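Local coordinates for single-stranded DNA-binding protein WHY3, chloroplastic (Arabidopsis thaliana, PDB 4KOQ), which binds single-stranded DNA in chloroplasts and nucleus, guarding the plastid genome against illegitimate recombination and repressing transcription of the kinesin gene KP1, at residues A[20-25]-A[137-142]. Residues are numbered along the deposited sequence; the frame is centred on the assembly and turned at random.
Sequences AALTIE and IPITKA
In the Whirly fold two four-stranded antiparallel sheets pack crosswise against each other, and here Ala20 and Leu22 of one meet Ile137 and Ile139 of the other. The strand segments 20-25 and 137-140 cross at 63° with their axes 7.5 Å apart at closest approach, and they share no hydrogen bond. Ile137 carries most of the contact. Its CG1 lies anti to the backbone N (chi1 -170°), and chi2, also extended, carries CD1 over the backbone of strand 20-33, 3.6 Å from Ala20 O and 3.8 Å from Leu22 N, with Leu22 CB 4.0 Å from Ile137 CD1. The closest backbone approach of the two segments is at Ala20, the first residue of its strand, with CA 5.8 Å from CA of Ile137; a methyl is small enough for this place, and Ala20 CB meets Ile137 CB at 4.2 Å. Farther along, the gap widens and the longer Leu22 spans it, its CD2 just reaching Ile139 CD1 at 4.5 Å. Phe51 and Phe120 extend this apolar layer: Leu22 and Ile137 both touch the former, Ile137 and Ile139 the latter. Beyond Ile139 the strand gives way to helix 141-158, with Thr140 as its N-cap. Residues 17-22 are probably needed for single-stranded DNA binding, as in related proteins, and Ala20 to Leu22, the last of them, are buried here where the two sheets meet. With only aliphatic groups and backbone meeting across the interface, the join depends on shape and exclusion of water, while the backbone of 20-25 bonds to strands 9-16 and 39-56 beside it.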
loop_
_atom_site.group_PDB
_atom_site.type_symbol
_atom_site.label_atom_id
_atom_site.label_comp_id
_atom_site.label_asym_id
_atom_site.label_seq_id
_atom_site.Cartn_x
_atom_site.Cartn_y
_atom_site.Cartn_z
ATOM N N ALA A 20 11.524 13.935 25.424
ATOM C CA ALA A 20 11.621 12.486 25.191
ATOM C C ALA A 20 11.894 12.228 23.717
ATOM O O ALA A 20 11.651 13.098 22.900
ATOM C CB ALA A 20 10.353 11.827 25.588
ATOM N N ALA A 21 12.442 11.051 23.445
ATOM C CA ALA A 21 12.638 10.501 22.127
ATOM C C ALA A 21 11.986 9.113 22.046
ATOM O O ALA A 21 11.880 8.404 23.045
ATOM C CB ALA A 21 14.149 10.368 21.836
ATOM N N LEU A 22 11.595 8.727 20.841
ATOM C CA LEU A 22 11.042 7.406 20.556
ATOM C C LEU A 22 11.714 6.873 19.289
ATOM O O LEU A 22 11.772 7.579 18.291
ATOM C CB LEU A 22 9.533 7.541 20.273
ATOM C CG LEU A 22 8.817 6.292 19.756
ATOM C CD1 LEU A 22 8.913 5.125 20.723
ATOM C CD2 LEU A 22 7.372 6.618 19.410
ATOM N N THR A 23 12.228 5.661 19.335
ATOM C CA THR A 23 12.738 5.010 18.143
ATOM C C THR A 23 11.979 3.704 17.949
ATOM O O THR A 23 11.670 3.000 18.902
ATOM C CB THR A 23 14.266 4.710 18.266
ATOM O OG1 THR A 23 14.965 5.915 18.557
ATOM C CG2 THR A 23 14.799 4.162 17.000
ATOM N N ILE A 24 11.647 3.408 16.700
ATOM C CA ILE A 24 10.850 2.249 16.321
ATOM C C ILE A 24 11.618 1.422 15.311
ATOM O O ILE A 24 11.975 1.918 14.237
ATOM C CB ILE A 24 9.523 2.676 15.677
ATOM C CG1 ILE A 24 8.787 3.600 16.649
ATOM C CG2 ILE A 24 8.666 1.486 15.340
ATOM C CD1 ILE A 24 7.534 4.193 16.107
ATOM N N GLU A 25 11.872 0.174 15.678
ATOM C CA GLU A 25 12.672 -0.750 14.851
ATOM C C GLU A 25 11.913 -2.016 14.505
ATOM O O GLU A 25 11.394 -2.706 15.364
ATOM C CB GLU A 25 13.976 -1.161 15.555
ATOM C CG GLU A 25 14.875 -2.035 14.642
ATOM C CD GLU A 25 16.161 -1.360 14.118
ATOM O OE1 GLU A 25 16.826 -0.664 14.925
ATOM O OE2 GLU A 25 16.512 -1.543 12.904
ATOM N N ILE A 137 5.480 11.037 25.060
ATOM C CA ILE A 137 5.982 11.785 23.914
ATOM C C ILE A 137 4.806 12.159 23.036
ATOM O O ILE A 137 3.959 11.335 22.739
ATOM C CB ILE A 137 7.065 11.028 23.177
ATOM C CG1 ILE A 137 7.745 11.950 22.141
ATOM C CG2 ILE A 137 6.484 9.779 22.533
ATOM C CD1 ILE A 137 8.887 11.323 21.362
ATOM N N PRO A 138 4.695 13.434 22.693
ATOM C CA PRO A 138 3.667 13.862 21.746
ATOM C C PRO A 138 4.102 13.642 20.296
ATOM O O PRO A 138 5.274 13.841 19.943
ATOM C CB PRO A 138 3.552 15.364 22.017
ATOM C CG PRO A 138 4.900 15.743 22.482
ATOM C CD PRO A 138 5.490 14.560 23.193
ATOM N N ILE A 139 3.150 13.213 19.488
ATOM C CA ILE A 139 3.380 12.835 18.089
ATOM C C ILE A 139 2.395 13.694 17.297
ATOM O O ILE A 139 1.190 13.621 17.549
ATOM C CB ILE A 139 3.046 11.303 17.919
ATOM C CG1 ILE A 139 3.881 10.429 18.890
ATOM C CG2 ILE A 139 3.261 10.781 16.519
ATOM C CD1 ILE A 139 5.380 10.562 18.671
ATOM N N THR A 140 2.877 14.495 16.361
ATOM C CA THR A 140 1.978 15.306 15.524
ATOM C C THR A 140 1.168 14.448 14.599
ATOM O O THR A 140 1.528 13.299 14.318
ATOM C CB THR A 140 2.722 16.357 14.665
ATOM O OG1 THR A 140 3.548 15.706 13.686
ATOM C CG2 THR A 140 3.584 17.315 15.541
ATOM N N LYS A 141 0.092 15.015 14.039
ATOM C CA LYS A 141 -0.714 14.304 13.044
ATOM C C LYS A 141 0.166 13.839 11.861
ATOM O O LYS A 141 -0.022 12.724 11.358
ATOM C CB LYS A 141 -1.866 15.215 12.546
ATOM C CG LYS A 141 -2.753 14.623 11.486
ATOM C CD LYS A 141 -3.820 15.649 11.094
ATOM C CE LYS A 141 -4.733 15.164 9.997
ATOM N NZ LYS A 141 -5.513 16.327 9.435
ATOM N N ALA A 142 1.099 14.688 11.432
ATOM C CA ALA A 142 2.005 14.369 10.318
ATOM C C ALA A 142 2.947 13.228 10.663
ATOM O O ALA A 142 3.173 12.323 9.872
ATOM C CB ALA A 142 2.799 15.575 9.949
#